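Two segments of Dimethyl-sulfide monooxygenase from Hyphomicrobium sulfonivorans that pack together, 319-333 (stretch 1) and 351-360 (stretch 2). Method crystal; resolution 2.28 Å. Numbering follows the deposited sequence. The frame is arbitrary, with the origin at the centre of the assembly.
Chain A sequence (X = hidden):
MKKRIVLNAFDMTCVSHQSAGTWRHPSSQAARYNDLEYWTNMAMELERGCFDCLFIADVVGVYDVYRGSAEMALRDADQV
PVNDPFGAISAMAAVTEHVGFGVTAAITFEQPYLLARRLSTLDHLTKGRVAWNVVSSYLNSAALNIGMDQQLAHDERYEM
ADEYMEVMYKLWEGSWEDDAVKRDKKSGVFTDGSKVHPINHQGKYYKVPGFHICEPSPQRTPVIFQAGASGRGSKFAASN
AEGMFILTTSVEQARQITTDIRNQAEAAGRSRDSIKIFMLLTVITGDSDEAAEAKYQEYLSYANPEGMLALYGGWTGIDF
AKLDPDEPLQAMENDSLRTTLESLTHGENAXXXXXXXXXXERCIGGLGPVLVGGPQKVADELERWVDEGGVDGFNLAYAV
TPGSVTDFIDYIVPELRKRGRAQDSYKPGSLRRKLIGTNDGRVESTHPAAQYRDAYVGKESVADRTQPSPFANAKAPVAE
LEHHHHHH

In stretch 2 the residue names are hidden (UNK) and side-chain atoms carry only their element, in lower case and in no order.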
# COMPACT_ATOMS: atom_id res chain seq x y z
N ASP A 319 21.65 -4.61 -13.49
CA ASP A 319 22.84 -4.44 -12.66
C ASP A 319 23.66 -3.30 -13.25
O ASP A 319 24.36 -3.48 -14.26
CB ASP A 319 23.63 -5.74 -12.58
CG ASP A 319 24.95 -5.58 -11.84
OD1 ASP A 319 25.14 -4.56 -11.13
OD2 ASP A 319 25.80 -6.49 -11.97
N PHE A 320 23.59 -2.12 -12.63
CA PHE A 320 24.32 -0.97 -13.15
C PHE A 320 25.83 -1.13 -13.11
O PHE A 320 26.53 -0.31 -13.70
CB PHE A 320 23.92 0.29 -12.37
CG PHE A 320 22.76 1.04 -12.97
CD1 PHE A 320 21.50 0.47 -13.01
CD2 PHE A 320 22.94 2.31 -13.51
CE1 PHE A 320 20.43 1.15 -13.57
CE2 PHE A 320 21.87 3.00 -14.07
CZ PHE A 320 20.61 2.41 -14.10
N ALA A 321 26.37 -2.15 -12.43
CA ALA A 321 27.81 -2.36 -12.50
C ALA A 321 28.27 -2.72 -13.92
O ALA A 321 29.46 -2.63 -14.21
CB ALA A 321 28.24 -3.45 -11.51
N LYS A 322 27.34 -3.11 -14.80
CA LYS A 322 27.61 -3.40 -16.20
C LYS A 322 27.53 -2.16 -17.09
O LYS A 322 27.82 -2.26 -18.29
CB LYS A 322 26.61 -4.44 -16.73
CG LYS A 322 26.40 -5.66 -15.85
CD LYS A 322 27.58 -6.59 -15.88
CE LYS A 322 27.26 -7.87 -15.12
NZ LYS A 322 28.42 -8.80 -15.08
N LEU A 323 27.13 -1.02 -16.55
CA LEU A 323 26.84 0.17 -17.34
C LEU A 323 27.99 1.18 -17.22
O LEU A 323 28.98 0.95 -16.52
CB LEU A 323 25.51 0.80 -16.91
CG LEU A 323 24.22 0.26 -17.54
CD1 LEU A 323 24.07 -1.24 -17.39
CD2 LEU A 323 23.02 0.97 -16.94
N ASP A 324 27.83 2.31 -17.90
CA ASP A 324 28.89 3.30 -18.00
C ASP A 324 28.43 4.59 -17.32
O ASP A 324 27.46 5.21 -17.78
CB ASP A 324 29.28 3.54 -19.48
CG ASP A 324 30.29 4.66 -19.65
OD1 ASP A 324 31.05 4.96 -18.69
OD2 ASP A 324 30.33 5.21 -20.79
N PRO A 325 29.11 5.04 -16.26
CA PRO A 325 28.62 6.24 -15.54
C PRO A 325 28.73 7.52 -16.34
O PRO A 325 28.01 8.49 -16.03
CB PRO A 325 29.52 6.30 -14.29
CG PRO A 325 30.16 4.94 -14.20
CD PRO A 325 30.27 4.43 -15.60
N ASP A 326 29.60 7.57 -17.35
CA ASP A 326 29.88 8.81 -18.06
C ASP A 326 29.13 8.97 -19.38
O ASP A 326 29.21 10.04 -19.99
CB ASP A 326 31.38 8.95 -18.30
CG ASP A 326 32.14 9.12 -17.01
OD1 ASP A 326 32.18 10.26 -16.50
OD2 ASP A 326 32.67 8.12 -16.49
N GLU A 327 28.41 7.95 -19.84
CA GLU A 327 27.59 8.14 -21.02
C GLU A 327 26.40 9.04 -20.68
O GLU A 327 25.91 9.03 -19.55
CB GLU A 327 27.10 6.81 -21.57
CG GLU A 327 26.11 6.09 -20.69
CD GLU A 327 25.42 4.95 -21.41
OE1 GLU A 327 24.39 4.44 -20.90
OE2 GLU A 327 25.92 4.58 -22.50
N PRO A 328 25.94 9.86 -21.63
CA PRO A 328 24.73 10.65 -21.39
C PRO A 328 23.51 9.76 -21.28
O PRO A 328 23.47 8.66 -21.85
CB PRO A 328 24.64 11.55 -22.63
CG PRO A 328 25.34 10.79 -23.69
CD PRO A 328 26.48 10.09 -22.98
N LEU A 329 22.51 10.25 -20.54
CA LEU A 329 21.26 9.53 -20.36
C LEU A 329 20.64 9.13 -21.70
O LEU A 329 20.16 8.00 -21.86
CB LEU A 329 20.27 10.37 -19.55
CG LEU A 329 18.88 9.79 -19.32
CD1 LEU A 329 18.94 8.39 -18.68
CD2 LEU A 329 18.01 10.72 -18.49
N GLN A 330 20.63 10.05 -22.67
CA GLN A 330 19.98 9.78 -23.95
C GLN A 330 20.58 8.57 -24.68
O GLN A 330 19.90 7.97 -25.51
CB GLN A 330 20.05 11.02 -24.85
CG GLN A 330 21.43 11.65 -24.97
CD GLN A 330 21.48 12.84 -25.94
OE1 GLN A 330 20.68 12.95 -26.87
NE2 GLN A 330 22.43 13.74 -25.71
N ALA A 331 21.81 8.18 -24.35
CA ALA A 331 22.47 7.04 -24.98
C ALA A 331 22.29 5.73 -24.21
O ALA A 331 22.88 4.71 -24.60
CB ALA A 331 23.97 7.33 -25.14
N MET A 332 21.51 5.71 -23.13
CA MET A 332 21.31 4.49 -22.37
C MET A 332 20.63 3.42 -23.23
O MET A 332 19.71 3.72 -24.00
CB MET A 332 20.50 4.78 -21.11
CG MET A 332 20.09 3.57 -20.28
SD MET A 332 19.45 4.00 -18.63
CE MET A 332 20.96 4.59 -17.84
N GLU A 333 21.09 2.18 -23.09
CA GLU A 333 20.62 1.11 -23.97
C GLU A 333 19.18 0.73 -23.65
O GLU A 333 18.33 0.68 -24.55
CB GLU A 333 21.54 -0.10 -23.86
CG GLU A 333 23.02 0.19 -24.20
CD GLU A 333 23.29 0.32 -25.70
OE1 GLU A 333 24.46 0.61 -26.06
OE2 GLU A 333 22.35 0.11 -26.51
N UNK A 351 18.47 13.46 -22.40
CA UNK A 351 19.08 14.57 -21.68
C UNK A 351 20.59 14.54 -21.87
O UNK A 351 21.15 13.52 -22.27
c UNK A 351 18.70 14.53 -20.19
c UNK A 351 18.89 15.84 -19.39
n UNK A 351 17.31 18.74 -21.40
c UNK A 351 18.76 17.10 -20.27
c UNK A 351 17.33 17.41 -20.73
N UNK A 352 21.27 15.64 -21.60
CA UNK A 352 22.71 15.63 -21.82
C UNK A 352 23.54 15.30 -20.59
O UNK A 352 24.74 15.20 -20.68
c UNK A 352 22.64 17.02 -23.96
c UNK A 352 22.14 19.30 -24.96
c UNK A 352 23.20 18.23 -24.71
c UNK A 352 23.15 16.92 -22.52
n UNK A 352 22.38 20.15 -26.16
N UNK A 353 22.91 15.13 -19.45
CA UNK A 353 23.66 14.76 -18.26
C UNK A 353 24.13 13.32 -18.35
O UNK A 353 23.47 12.47 -18.95
c UNK A 353 22.25 16.29 -16.80
c UNK A 353 20.14 18.73 -15.15
c UNK A 353 21.30 16.66 -15.80
c UNK A 353 22.83 14.93 -16.99
c UNK A 353 19.74 16.66 -13.97
c UNK A 353 19.50 18.02 -14.16
c UNK A 353 22.54 17.43 -17.51
n UNK A 353 21.80 18.48 -17.02
c UNK A 353 21.04 18.04 -15.97
c UNK A 353 20.64 15.97 -14.78
N UNK A 354 25.28 13.05 -17.75
CA UNK A 354 25.78 11.68 -17.70
C UNK A 354 24.85 10.83 -16.84
O UNK A 354 24.03 11.33 -16.07
o UNK A 354 27.20 12.14 -15.79
c UNK A 354 27.19 11.65 -17.14
c UNK A 354 28.11 12.52 -18.01
N UNK A 355 24.98 9.51 -16.99
CA UNK A 355 24.20 8.60 -16.16
C UNK A 355 24.52 8.83 -14.69
O UNK A 355 23.63 8.77 -13.83
c UNK A 355 23.83 6.90 -17.98
c UNK A 355 24.44 7.13 -16.59
c UNK A 355 23.85 6.16 -15.61
N UNK A 356 25.78 9.16 -14.39
CA UNK A 356 26.16 9.44 -13.01
C UNK A 356 25.38 10.63 -12.43
O UNK A 356 24.91 10.56 -11.29
n UNK A 356 31.11 9.71 -13.78
n UNK A 356 30.41 9.37 -11.62
c UNK A 356 29.58 10.57 -11.59
c UNK A 356 28.12 10.22 -11.59
c UNK A 356 31.11 8.98 -12.67
n UNK A 356 31.83 7.87 -12.60
c UNK A 356 27.67 9.70 -12.94
N UNK A 357 25.24 11.71 -13.21
CA UNK A 357 24.53 12.90 -12.73
C UNK A 357 23.06 12.62 -12.49
O UNK A 357 22.47 13.14 -11.54
c UNK A 357 24.67 14.06 -13.73
o UNK A 357 26.43 15.17 -14.88
c UNK A 357 26.08 14.62 -13.81
o UNK A 357 26.84 14.52 -12.83
N UNK A 358 22.44 11.83 -13.36
CA UNK A 358 21.02 11.50 -13.20
C UNK A 358 20.82 10.65 -11.94
O UNK A 358 19.93 10.93 -11.12
c UNK A 358 20.64 11.72 -15.67
c UNK A 358 20.49 10.80 -14.46
c UNK A 358 19.04 10.38 -14.28
N UNK A 359 21.63 9.60 -11.76
CA UNK A 359 21.47 8.70 -10.62
C UNK A 359 21.57 9.48 -9.31
O UNK A 359 20.83 9.20 -8.35
c UNK A 359 20.83 6.28 -12.10
c UNK A 359 22.47 6.74 -9.37
c UNK A 359 22.51 7.56 -10.66
c UNK A 359 22.28 6.67 -11.88
N UNK A 360 22.48 10.46 -9.24
CA UNK A 360 22.62 11.27 -8.03
C UNK A 360 21.33 12.04 -7.73
O UNK A 360 20.85 12.02 -6.60
c UNK A 360 23.81 12.23 -8.16
c UNK A 360 24.01 13.10 -6.91
n UNK A 360 24.34 17.06 -4.93
n UNK A 360 23.64 16.60 -7.08
c UNK A 360 25.08 14.16 -7.08
n UNK A 360 25.04 15.12 -5.98
c UNK A 360 24.34 16.26 -6.00

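Position 351 has four side-chain carbons in a row ending in nitrogen. Its CB lies 4.2 Å from Leu329 CD2, while the end of the chain leads away. This is Lys351.

Position 352 has the same make-up, four carbons and a terminal nitrogen. CA-to-CB points away from stretch 1. The second side-chain carbon lies 3.7 Å from Gln330 NE2. This is Lys352.

Position 353 has one carbon leading to fused five- and six-membered rings, with eight carbons and one nitrogen. Only tryptophan fits, so this is Trp353. CA-to-CB points away, and the backbone makes the contact: Leu329 N donates to Trp353 O at 2.9 Å.

Position 354 has one carbon carrying an oxygen and a carbon. The methyl carbon is 3.4 Å from Asp326 O. The side-chain oxygen accepts from the backbone N of position 357 at 3.3 Å, capping the helix that follows. A beta-branched hydroxyl marks Thr354. Its CA makes a CA-H...O contact with Glu327 O at 3.2 Å.

Position 355 has three carbons, one carrying the other two. CA-to-CB points toward stretch 1. One methyl lies 4.0 Å from Phe320 CE2, at the ring edge; the other is 3.7 Å from Met332 CE. This is Val355. Its N donates to Glu327 O at 2.8 Å.

Position 356 has three carbons, a nitrogen, then a carbon carrying two nitrogens. That is a guanidinium, hence Arg356. NH1 forms a salt bridge with Asp326 OD1 at 3.0 Å, near the guanidinium plane. Pro325 CB covers one face. Arg356 N donates to Pro325 O at 2.8 Å.

Position 357 has two carbons, the second carrying two oxygens. It does not touch stretch 1. The short carboxylate identifies Asp357.

Position 358 has three carbons, forked at the first. One methyl sits 4.0 Å from Leu329 CD2. This is Val358.

Position 359 has four carbons, forked at the first, with one arm two carbons long. The end of that arm is 4.0 Å from Phe320 CE2. This is Ile359.

Position 360 again ends in a guanidinium after three carbons and a nitrogen. It is out of reach of stretch 1. This is Arg360.

The contact joins backbone pairing to apolar packing. A single bridge aligns Pro328 with Thr354, and three backbone hydrogen bonds hold the segments together. Val355 packs against Phe320 and Met332, with Leu329–Val358 and Phe320–Ile359 extending the apolar contact. The exposed Asp326–Arg356 salt bridge adds a charged link.

Stretch 2, residues 351-360: KKWTVRDVIR
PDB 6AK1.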